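Local coordinates for protein-tyrosine-phosphatase PTP1 (Arabidopsis thaliana, PDB 6KRW) that dephosphorylates phosphotyrosine on proteins, acting on the MAP kinase MPK6 and, in vitro, on MPK4, and with MKP1 represses salicylic acid and camalexin biosynthesis, at residues S93-S98 with S104-T109; I199-W204 with T213-E218; P205-P210 with M281-D286; I233-S238 with G242-Y247. One frame throughout, in Å; residues are numbered along the deposited sequence.

Following the chain, contact 1 comes first, closing the short loop of the hairpin at one edge of the mixed sheet. Contact 2 closes the loop that leads from strand 194-200 into helix 214-223. Residues 205-210 lie within that loop, so contact 3, which carries the chain on to residues 281-286, crosses contact 2. Contact 4 is nested inside the long excursion closed by contact 3 and joins strand 233-236 to helix 242-259. It borders all the others: V235 N lies 2.9 Å from I107 O, R243 NH1 lies 2.9 Å from W204 O, and G242 packs on Q283. Contacts 1 and 3 meet where I95 touches M281.

Contact 1 of 4, residues S93-S98 with S104-T109; sequences SLIKTS and SQFIAT
I95 and F106 face each other as an antiparallel hydrogen-bonded pair with almost straight backbone bonds: I95 N donates to F106 O at 2.8 Å (174°), and F106 N donates to I95 O at 2.9 Å (178°). S93 and A108 repeat the pattern two residues along, S93 N to A108 O and A108 N to S93 O, with more bent bonds. The L94-I107 pair between them is non-hydrogen-bonded, and here I107 CA turns its hydrogen to S93 O at 3.3 Å. Beyond strand 93-95, water takes over. One molecule joins K96 NZ to Q105 OE1, while a second accepts from T97 N and donates to S104 O; K96 forms a salt bridge with E99. On the L94 side, Q105 holds its CG between its own N and carbonyl carbon (chi1 69°), and the extended chain lays OE1 across L94, 3.6 Å from L94 CD1. The other face is largely apolar, apart from S93, whose OG bonds to R278. I95 CG1 rests on A108 CB at 3.8 Å, and I95 CB lies 4.1 Å from F106 CB. Helices 242-259 and 267-277 cover this face, on which F106 meets H251 edge-to-face. Cutting I95 back to an alanine would keep the CB contact with F106 but would probably open a gap beside A108 CB and F274, where the branches now pack. The hairpin thus forms an outer edge of the phosphatase sheet, joined by main-chain bonds that do not depend on side-chain identity, with a buried, mostly apolar face toward the helices and a water-bridged polar end at its loop.

Contact 2 of 4, residues I199-W204 with T213-E218; sequences IQYPEW and TVAVRE
The direct contacts of Y201 and W204 with A215 and V216 are all apolar. A215 CB sits beside the phenol end of Y201, 3.4 Å from Y201 CE1 and 3.5 Å from Y201 CZ, which is a tight fit. One residue on, V216 presents CG2 to both aromatic rings at once: the methyl lies 3.6 Å from Y201 CE2 and 3.7 Å from W204 CZ3, approaching each ring obliquely. V216 CG1 is anti to the backbone N (chi1 171°), which leaves CG2 beside that N and directed to the rings, while CG1 turns to Y247 of helix 242-259. Both aromatic side chains cross V216 at about a right angle. The segment that carries them is the approach to the WPD loop of classical tyrosine phosphatases, whose Trp-Pro-Asp signature begins at W204; the contact thus fastens the foot of that loop to the start of helix 214-223. Polar links run alongside. A water accepts from V216 N at 3.0 Å and lies 3.1 Å from Y201 OH, bridging the phenol to an amide of the first helical turn. W204 NE1 donates to G208 O, further along the loop. Within the helical segment, R217 NE donates to T213 OG1 at 3.0 Å, with the hydroxyl near the guanidinium plane, and R217 N bonds to T213 O. R217 NH1 continues outward to D301 and E298, tying the start of this helix to helix 285-303 by salt bridges.

Contact 3 of 4, residues P205-P210 with M281-D286; sequences PDHGVP and MVQTMD
H207 and T284 face each other with CA atoms 6.7 Å apart, where a type II turn from P205 to G208, closed by G208 N to P205 O at 3.0 Å, approaches the start of helix 285-303. The imidazole of H207 meets Q283 at its edge: CE1 lies 3.0 Å from Q283 OE1, close to the ring plane, and Q283 CB sits in that plane. Ring and amide are turned 46° against each other. A bend at chi2 (-82°) folds the Q283 chain back, bringing its amide to H207, while NE2 is held by G280 O. These are the WPD loop and the Q-loop of the tyrosine phosphatase fold, both bordering the citrate; D206, inferred to bind substrate, lies on the first, and Q283, a probable substrate-binding residue by similarity with relatives, on the second. H207 N donates to the citrate. A water also links the two loops, donating to H207 O at 2.6 Å and lying 2.7 Å from T284 OG1, the N-cap hydroxyl that also caps Q287 N. Beyond it V209 CG1 touches D286 O at 3.5 Å, and the valine also packs on F290.

Contact 4 of 4, residues I233-S238 with G242-Y247; sequences IIVHCS and GRTGTY. With FLC (citrate anion), chain D.
C237 and R243 come together around the citrate, C237 CB lying 3.6 Å from R243 NE. R243 grips the ligand with three donors: NE reaches FLC OA1 at 2.8 Å, the backbone N adds a second bond to the same FLC OA1 at 2.9 Å, and NH2 gives to FLC OHB at 3.1 Å (171°), which lies in the guanidinium plane. G242 N donates almost straight to FLC OB1 at 2.9 Å, and S238 N adds a longer bond to FLC OHB. C237 SG lies 3.2 Å from FLC OB1. A bend at chi3 (-75°) brings the guanidinium edge to the ligand. W204 O holds R243 NH1. This is the HCX5R phosphate-binding loop of the tyrosine phosphatases, between strand 233-236 and helix 242-259; C237 is the phosphocysteine nucleophile, and the citrate sits where phosphate would be expected. A lysine in place of R243, unable to copy the two-point edge, would probably leave OA1 to the backbone N or OHB to S238 N, and W204 O without its partner. The second shell sets the loop. T244 N makes a weak bond to C237 SG, and H236 ND1 donates to C237 O at 3.0 Å in the carbonyl plane, its NE2 bonding to Y150. Further in, V235 CG1 and T244 CG2 touch at 3.8 Å, and T246 N and OG1 both bond to G242 O from opposite faces of its plane.

Contact 1 of 4, residues S93-S98 with S104-T109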
# COMPACT_ATOMS: atom_id res chain seq x y z
N SER A 93 -5.23 7.48 -2.86
CA SER A 93 -6.49 7.17 -2.15
C SER A 93 -6.21 6.86 -0.69
O SER A 93 -5.26 6.11 -0.39
CB SER A 93 -7.12 5.96 -2.78
OG SER A 93 -7.37 6.16 -4.15
N LEU A 94 -6.99 7.39 0.23
CA LEU A 94 -6.98 6.96 1.64
C LEU A 94 -7.65 5.62 1.82
O LEU A 94 -8.85 5.47 1.48
CB LEU A 94 -7.67 7.98 2.52
CG LEU A 94 -7.58 7.68 4.01
CD1 LEU A 94 -6.14 7.75 4.49
CD2 LEU A 94 -8.47 8.61 4.79
N ILE A 95 -6.91 4.64 2.32
CA ILE A 95 -7.43 3.31 2.65
C ILE A 95 -7.49 3.22 4.15
O ILE A 95 -6.45 3.22 4.81
CB ILE A 95 -6.59 2.18 2.03
CG1 ILE A 95 -6.26 2.43 0.57
CG2 ILE A 95 -7.25 0.84 2.26
CD1 ILE A 95 -7.46 2.52 -0.33
N LYS A 96 -8.70 3.17 4.70
CA LYS A 96 -8.90 3.23 6.16
C LYS A 96 -10.10 2.35 6.48
O LYS A 96 -11.18 2.60 5.96
CB LYS A 96 -9.07 4.68 6.63
CG LYS A 96 -9.29 4.86 8.11
CD LYS A 96 -9.37 6.31 8.52
CE LYS A 96 -9.47 6.47 10.02
NZ LYS A 96 -9.58 7.89 10.43
N THR A 97 -9.93 1.38 7.35
CA THR A 97 -11.00 0.44 7.73
C THR A 97 -11.50 0.75 9.13
O THR A 97 -12.60 0.36 9.46
CB THR A 97 -10.49 -1.00 7.66
OG1 THR A 97 -9.44 -1.13 8.63
CG2 THR A 97 -9.99 -1.36 6.28
N SER A 98 -10.70 1.40 9.96
CA SER A 98 -10.93 1.44 11.42
C SER A 98 -10.42 2.76 11.98
O SER A 98 -9.57 3.38 11.36
CB SER A 98 -10.26 0.31 12.17
OG SER A 98 -10.17 -0.91 11.44
N SER A 104 -3.19 0.56 11.18
CA SER A 104 -2.61 1.51 10.21
C SER A 104 -3.67 1.94 9.18
O SER A 104 -4.51 1.10 8.77
CB SER A 104 -1.45 0.93 9.47
OG SER A 104 -0.47 0.39 10.37
N GLN A 105 -3.53 3.17 8.73
CA GLN A 105 -4.20 3.63 7.51
C GLN A 105 -3.14 3.71 6.42
O GLN A 105 -1.91 3.88 6.74
CB GLN A 105 -4.93 4.95 7.76
CG GLN A 105 -4.05 6.14 8.00
CD GLN A 105 -4.82 7.37 8.42
OE1 GLN A 105 -6.02 7.52 8.09
NE2 GLN A 105 -4.13 8.27 9.11
N PHE A 106 -3.57 3.57 5.19
CA PHE A 106 -2.68 3.59 4.02
C PHE A 106 -3.06 4.70 3.07
O PHE A 106 -4.23 5.09 2.96
CB PHE A 106 -2.68 2.27 3.26
CG PHE A 106 -2.63 1.06 4.13
CD1 PHE A 106 -3.78 0.44 4.58
CD2 PHE A 106 -1.41 0.49 4.49
CE1 PHE A 106 -3.75 -0.68 5.39
CE2 PHE A 106 -1.37 -0.65 5.28
CZ PHE A 106 -2.53 -1.24 5.73
N ILE A 107 -2.09 5.17 2.33
CA ILE A 107 -2.28 5.89 1.06
C ILE A 107 -1.90 4.97 -0.08
O ILE A 107 -0.69 4.65 -0.21
CB ILE A 107 -1.58 7.24 1.02
CG1 ILE A 107 -2.20 8.19 2.04
CG2 ILE A 107 -1.63 7.82 -0.37
CD1 ILE A 107 -1.44 9.49 2.19
N ALA A 108 -2.87 4.49 -0.83
CA ALA A 108 -2.63 3.66 -2.02
C ALA A 108 -2.45 4.59 -3.19
O ALA A 108 -3.35 5.42 -3.45
CB ALA A 108 -3.74 2.67 -2.24
N THR A 109 -1.31 4.52 -3.87
CA THR A 109 -1.02 5.50 -4.93
C THR A 109 -0.30 4.80 -6.09
O THR A 109 0.18 3.68 -5.92
CB THR A 109 -0.26 6.69 -4.34
OG1 THR A 109 -0.13 7.70 -5.32
CG2 THR A 109 1.11 6.30 -3.84
O HOH W 1 -7.70 9.46 9.10
O HOH W 2 -7.38 1.55 8.71

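Contact 2 of 4, residues I199-W204 with T213-E218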
# COMPACT_ATOMS: atom_id res chain seq x y z
N ILE A 199 10.82 1.10 1.67
CA ILE A 199 10.99 -0.36 1.55
C ILE A 199 10.62 -0.76 0.14
O ILE A 199 9.45 -0.61 -0.24
CB ILE A 199 10.16 -1.12 2.62
CG1 ILE A 199 10.44 -0.61 4.03
CG2 ILE A 199 10.39 -2.61 2.51
CD1 ILE A 199 9.52 -1.22 5.08
N GLN A 200 11.58 -1.27 -0.62
CA GLN A 200 11.33 -1.73 -2.00
C GLN A 200 11.45 -3.25 -2.10
O GLN A 200 12.48 -3.79 -1.63
CB GLN A 200 12.26 -1.05 -2.99
CG GLN A 200 11.96 -1.51 -4.41
CD GLN A 200 12.87 -0.97 -5.48
OE1 GLN A 200 13.94 -0.42 -5.20
NE2 GLN A 200 12.46 -1.17 -6.72
N TYR A 201 10.49 -3.88 -2.76
CA TYR A 201 10.43 -5.33 -3.04
C TYR A 201 10.38 -5.56 -4.57
O TYR A 201 9.33 -5.40 -5.16
CB TYR A 201 9.24 -5.96 -2.32
CG TYR A 201 9.13 -7.44 -2.53
CD1 TYR A 201 10.26 -8.25 -2.59
CD2 TYR A 201 7.90 -8.05 -2.63
CE1 TYR A 201 10.16 -9.63 -2.78
CE2 TYR A 201 7.78 -9.42 -2.80
CZ TYR A 201 8.90 -10.21 -2.86
OH TYR A 201 8.74 -11.55 -3.04
N PRO A 202 11.49 -5.91 -5.35
CA PRO A 202 11.51 -6.11 -6.86
C PRO A 202 11.12 -7.50 -7.38
O PRO A 202 11.09 -7.68 -8.58
CB PRO A 202 12.99 -5.80 -7.16
CG PRO A 202 13.72 -6.35 -5.96
CD PRO A 202 12.83 -6.02 -4.78
N GLU A 203 10.63 -8.37 -6.49
CA GLU A 203 10.37 -9.75 -6.99
C GLU A 203 8.88 -10.06 -6.91
O GLU A 203 8.51 -11.21 -6.69
CB GLU A 203 11.23 -10.75 -6.24
CG GLU A 203 12.71 -10.61 -6.58
CD GLU A 203 13.05 -10.50 -8.07
OE1 GLU A 203 13.82 -9.58 -8.43
OE2 GLU A 203 12.58 -11.34 -8.88
N TRP A 204 8.07 -9.05 -7.14
CA TRP A 204 6.61 -9.27 -7.24
C TRP A 204 6.18 -8.81 -8.62
O TRP A 204 6.01 -7.61 -8.85
CB TRP A 204 5.89 -8.50 -6.13
CG TRP A 204 4.45 -8.87 -5.93
CD1 TRP A 204 3.62 -9.50 -6.80
CD2 TRP A 204 3.68 -8.62 -4.75
NE1 TRP A 204 2.38 -9.66 -6.25
CE2 TRP A 204 2.39 -9.16 -4.98
CE3 TRP A 204 3.96 -8.04 -3.51
CZ2 TRP A 204 1.36 -9.08 -4.05
CZ3 TRP A 204 2.94 -7.97 -2.59
CH2 TRP A 204 1.67 -8.49 -2.85
N THR A 213 5.89 -16.39 0.54
CA THR A 213 5.29 -15.25 1.29
C THR A 213 6.33 -14.58 2.19
O THR A 213 5.97 -13.68 2.95
CB THR A 213 4.11 -15.71 2.15
OG1 THR A 213 4.56 -16.63 3.15
CG2 THR A 213 3.03 -16.34 1.30
N VAL A 214 7.59 -15.02 2.13
CA VAL A 214 8.55 -14.62 3.19
C VAL A 214 8.88 -13.13 3.09
O VAL A 214 8.90 -12.47 4.15
CB VAL A 214 9.79 -15.51 3.12
CG1 VAL A 214 10.82 -15.10 4.16
CG2 VAL A 214 9.43 -16.98 3.27
N ALA A 215 9.19 -12.62 1.90
CA ALA A 215 9.62 -11.20 1.78
C ALA A 215 8.44 -10.29 2.12
O ALA A 215 8.59 -9.33 2.89
CB ALA A 215 10.11 -10.94 0.38
N VAL A 216 7.25 -10.63 1.63
CA VAL A 216 6.09 -9.75 1.93
C VAL A 216 5.80 -9.75 3.43
O VAL A 216 5.54 -8.67 4.01
CB VAL A 216 4.89 -10.20 1.09
CG1 VAL A 216 3.65 -9.45 1.55
CG2 VAL A 216 5.11 -9.91 -0.37
N ARG A 217 5.89 -10.90 4.08
CA ARG A 217 5.67 -10.95 5.55
C ARG A 217 6.79 -10.21 6.29
O ARG A 217 6.51 -9.64 7.35
CB ARG A 217 5.47 -12.39 6.01
CG ARG A 217 4.13 -12.95 5.58
CD ARG A 217 3.84 -14.33 6.13
NE ARG A 217 4.88 -15.29 5.82
CZ ARG A 217 5.77 -15.76 6.69
NH1 ARG A 217 5.78 -15.33 7.94
NH2 ARG A 217 6.64 -16.66 6.29
N GLU A 218 8.02 -10.20 5.77
CA GLU A 218 9.07 -9.41 6.45
C GLU A 218 8.70 -7.92 6.42
O GLU A 218 8.99 -7.22 7.41
CB GLU A 218 10.43 -9.69 5.81
CG GLU A 218 11.53 -8.98 6.56
CD GLU A 218 12.94 -9.29 6.08
OE1 GLU A 218 13.21 -10.43 5.69
OE2 GLU A 218 13.66 -8.33 5.97
O HOH W 3 7.23 -12.64 -0.53

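Contact 3 of 4, residues P205-P210 with M281-D286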
# COMPACT_ATOMS: atom_id res chain seq x y z
N PRO A 205 6.00 -9.74 -9.57
CA PRO A 205 5.66 -9.36 -10.93
C PRO A 205 4.27 -8.72 -11.06
O PRO A 205 3.35 -9.08 -10.35
CB PRO A 205 5.72 -10.67 -11.74
CG PRO A 205 5.80 -11.79 -10.71
CD PRO A 205 6.18 -11.18 -9.38
N ASP A 206 4.19 -7.80 -12.01
CA ASP A 206 2.96 -7.08 -12.38
C ASP A 206 1.91 -8.14 -12.76
O ASP A 206 2.21 -9.05 -13.55
CB ASP A 206 3.32 -6.06 -13.46
CG ASP A 206 2.15 -5.54 -14.26
OD1 ASP A 206 1.03 -5.90 -13.93
OD2 ASP A 206 2.37 -4.77 -15.20
N HIS A 207 0.74 -8.06 -12.14
CA HIS A 207 -0.41 -8.97 -12.38
C HIS A 207 -0.06 -10.41 -11.99
O HIS A 207 -0.73 -11.32 -12.45
CB HIS A 207 -0.98 -8.76 -13.79
CG HIS A 207 -1.89 -7.57 -13.86
ND1 HIS A 207 -2.88 -7.34 -12.91
CD2 HIS A 207 -1.97 -6.54 -14.73
CE1 HIS A 207 -3.51 -6.23 -13.20
NE2 HIS A 207 -2.97 -5.71 -14.30
N GLY A 208 0.90 -10.59 -11.09
CA GLY A 208 1.35 -11.92 -10.64
C GLY A 208 1.55 -11.94 -9.16
O GLY A 208 0.97 -11.02 -8.46
N VAL A 209 2.32 -12.92 -8.68
CA VAL A 209 2.51 -13.17 -7.23
C VAL A 209 3.94 -13.63 -7.01
O VAL A 209 4.55 -14.24 -7.91
CB VAL A 209 1.51 -14.19 -6.64
CG1 VAL A 209 0.10 -13.63 -6.63
CG2 VAL A 209 1.58 -15.54 -7.33
N PRO A 210 4.50 -13.34 -5.82
CA PRO A 210 5.81 -13.87 -5.45
C PRO A 210 5.79 -15.39 -5.39
O PRO A 210 4.76 -15.99 -5.31
CB PRO A 210 6.10 -13.26 -4.07
CG PRO A 210 5.15 -12.08 -3.96
CD PRO A 210 3.95 -12.46 -4.78
N MET A 281 -8.84 -2.82 -6.23
CA MET A 281 -7.85 -3.34 -5.25
C MET A 281 -7.92 -4.87 -5.23
O MET A 281 -8.97 -5.43 -5.12
CB MET A 281 -8.13 -2.77 -3.85
CG MET A 281 -7.89 -1.28 -3.79
SD MET A 281 -6.17 -0.85 -3.44
CE MET A 281 -6.18 -1.01 -1.66
N VAL A 282 -6.72 -5.51 -5.35
CA VAL A 282 -6.51 -6.98 -5.50
C VAL A 282 -6.96 -7.35 -6.91
O VAL A 282 -8.16 -7.56 -7.15
CB VAL A 282 -7.13 -7.86 -4.40
CG1 VAL A 282 -6.64 -9.31 -4.52
CG2 VAL A 282 -6.80 -7.33 -3.03
N GLN A 283 -6.01 -7.45 -7.84
CA GLN A 283 -6.35 -7.57 -9.28
C GLN A 283 -6.64 -8.99 -9.74
O GLN A 283 -7.45 -9.14 -10.66
CB GLN A 283 -5.26 -6.90 -10.11
CG GLN A 283 -5.39 -5.40 -10.11
CD GLN A 283 -6.44 -5.03 -11.12
OE1 GLN A 283 -6.22 -5.16 -12.33
NE2 GLN A 283 -7.59 -4.57 -10.63
N THR A 284 -6.01 -10.00 -9.16
CA THR A 284 -6.13 -11.35 -9.77
C THR A 284 -6.51 -12.41 -8.74
O THR A 284 -6.28 -12.21 -7.56
CB THR A 284 -4.83 -11.77 -10.46
OG1 THR A 284 -3.86 -12.04 -9.45
CG2 THR A 284 -4.28 -10.73 -11.42
N MET A 285 -7.00 -13.54 -9.22
CA MET A 285 -7.35 -14.64 -8.30
C MET A 285 -6.07 -15.18 -7.64
O MET A 285 -6.11 -15.51 -6.46
CB MET A 285 -8.10 -15.75 -9.03
CG MET A 285 -8.60 -16.85 -8.11
SD MET A 285 -9.50 -18.17 -8.97
CE MET A 285 -11.02 -17.31 -9.35
N ASP A 286 -4.94 -15.22 -8.36
CA ASP A 286 -3.67 -15.63 -7.70
C ASP A 286 -3.28 -14.65 -6.59
O ASP A 286 -2.83 -15.12 -5.53
CB ASP A 286 -2.54 -15.78 -8.73
CG ASP A 286 -2.64 -17.02 -9.58
OD1 ASP A 286 -3.43 -17.94 -9.23
OD2 ASP A 286 -1.93 -17.07 -10.58
O HOH W 4 -1.59 -12.96 -10.57

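Contact 4 of 4, residues I233-S238 with G242-Y247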
# COMPACT_ATOMS: atom_id res chain seq x y z
N ILE A 233 0.68 4.95 5.98
CA ILE A 233 1.72 4.18 5.24
C ILE A 233 1.43 4.29 3.76
O ILE A 233 0.35 3.88 3.33
CB ILE A 233 1.74 2.72 5.69
CG1 ILE A 233 2.17 2.61 7.15
CG2 ILE A 233 2.60 1.88 4.76
CD1 ILE A 233 1.98 1.25 7.73
N ILE A 234 2.35 4.86 3.01
CA ILE A 234 2.24 4.86 1.54
C ILE A 234 2.50 3.47 1.02
O ILE A 234 3.50 2.88 1.40
CB ILE A 234 3.13 5.93 0.91
CG1 ILE A 234 2.61 7.33 1.24
CG2 ILE A 234 3.21 5.72 -0.58
CD1 ILE A 234 3.59 8.44 0.89
N VAL A 235 1.64 2.96 0.17
CA VAL A 235 1.85 1.68 -0.53
C VAL A 235 1.65 1.92 -2.00
O VAL A 235 0.61 2.51 -2.38
CB VAL A 235 0.99 0.52 -0.02
CG1 VAL A 235 1.37 -0.78 -0.69
CG2 VAL A 235 1.01 0.40 1.49
N HIS A 236 2.62 1.55 -2.83
CA HIS A 236 2.45 1.76 -4.27
C HIS A 236 3.10 0.63 -5.05
O HIS A 236 4.08 0.02 -4.57
CB HIS A 236 2.97 3.12 -4.71
CG HIS A 236 4.45 3.22 -4.91
ND1 HIS A 236 5.01 2.91 -6.12
CD2 HIS A 236 5.41 3.72 -4.12
CE1 HIS A 236 6.34 3.13 -6.04
NE2 HIS A 236 6.62 3.61 -4.80
N CYS A 237 2.60 0.38 -6.23
CA CYS A 237 3.25 -0.50 -7.22
C CYS A 237 3.28 0.32 -8.50
O CYS A 237 3.84 1.42 -8.48
CB CYS A 237 2.54 -1.85 -7.33
SG CYS A 237 0.73 -1.76 -7.47
N SER A 238 2.72 -0.18 -9.58
CA SER A 238 2.64 0.64 -10.79
C SER A 238 1.30 1.39 -10.82
O SER A 238 1.33 2.61 -10.86
CB SER A 238 2.87 -0.18 -12.01
OG SER A 238 3.04 0.68 -13.11
N GLY A 242 -3.19 -3.65 -7.60
CA GLY A 242 -3.11 -5.12 -7.53
C GLY A 242 -2.17 -5.56 -6.42
O GLY A 242 -2.63 -6.08 -5.40
N ARG A 243 -0.87 -5.36 -6.64
CA ARG A 243 0.11 -5.68 -5.59
C ARG A 243 -0.17 -4.82 -4.35
O ARG A 243 -0.15 -5.32 -3.29
CB ARG A 243 1.51 -5.47 -6.18
CG ARG A 243 1.81 -6.49 -7.28
CD ARG A 243 3.04 -6.14 -8.09
NE ARG A 243 2.81 -5.04 -9.02
CZ ARG A 243 3.70 -4.61 -9.89
NH1 ARG A 243 4.90 -5.21 -9.99
NH2 ARG A 243 3.43 -3.60 -10.69
N THR A 244 -0.46 -3.55 -4.56
CA THR A 244 -0.76 -2.61 -3.45
C THR A 244 -1.95 -3.12 -2.63
O THR A 244 -1.86 -3.18 -1.44
CB THR A 244 -1.05 -1.23 -4.03
OG1 THR A 244 0.17 -0.72 -4.56
CG2 THR A 244 -1.57 -0.25 -2.99
N GLY A 245 -3.04 -3.47 -3.29
CA GLY A 245 -4.23 -3.95 -2.55
C GLY A 245 -3.96 -5.24 -1.81
O GLY A 245 -4.44 -5.43 -0.70
N THR A 246 -3.19 -6.15 -2.43
CA THR A 246 -2.84 -7.43 -1.79
C THR A 246 -2.03 -7.14 -0.53
O THR A 246 -2.32 -7.71 0.50
CB THR A 246 -2.11 -8.31 -2.81
OG1 THR A 246 -2.89 -8.47 -4.00
CG2 THR A 246 -1.74 -9.67 -2.26
N TYR A 247 -0.96 -6.32 -0.62
CA TYR A 247 -0.16 -6.01 0.59
C TYR A 247 -1.07 -5.40 1.67
O TYR A 247 -1.04 -5.81 2.83
CB TYR A 247 1.04 -5.09 0.31
CG TYR A 247 1.72 -4.83 1.61
CD1 TYR A 247 2.58 -5.78 2.16
CD2 TYR A 247 1.44 -3.70 2.35
CE1 TYR A 247 3.07 -5.61 3.44
CE2 TYR A 247 1.92 -3.52 3.63
CZ TYR A 247 2.76 -4.48 4.16
OH TYR A 247 3.13 -4.32 5.43
CAC FLC D . -0.39 -5.22 -10.27
CA FLC D . -0.37 -4.49 -11.59
CB FLC D . -0.53 -2.98 -11.43
CBC FLC D . -1.79 -2.77 -10.56
CG FLC D . -0.75 -2.36 -12.81
CGC FLC D . 0.35 -2.51 -13.86
OA1 FLC D . -0.00 -4.65 -9.29
OA2 FLC D . -0.87 -6.25 -10.23
OB1 FLC D . -1.69 -2.12 -9.53
OB2 FLC D . -2.82 -3.32 -10.97
OG1 FLC D . 1.50 -2.84 -13.51
OG2 FLC D . 0.02 -2.26 -15.04
OHB FLC D . 0.61 -2.41 -10.78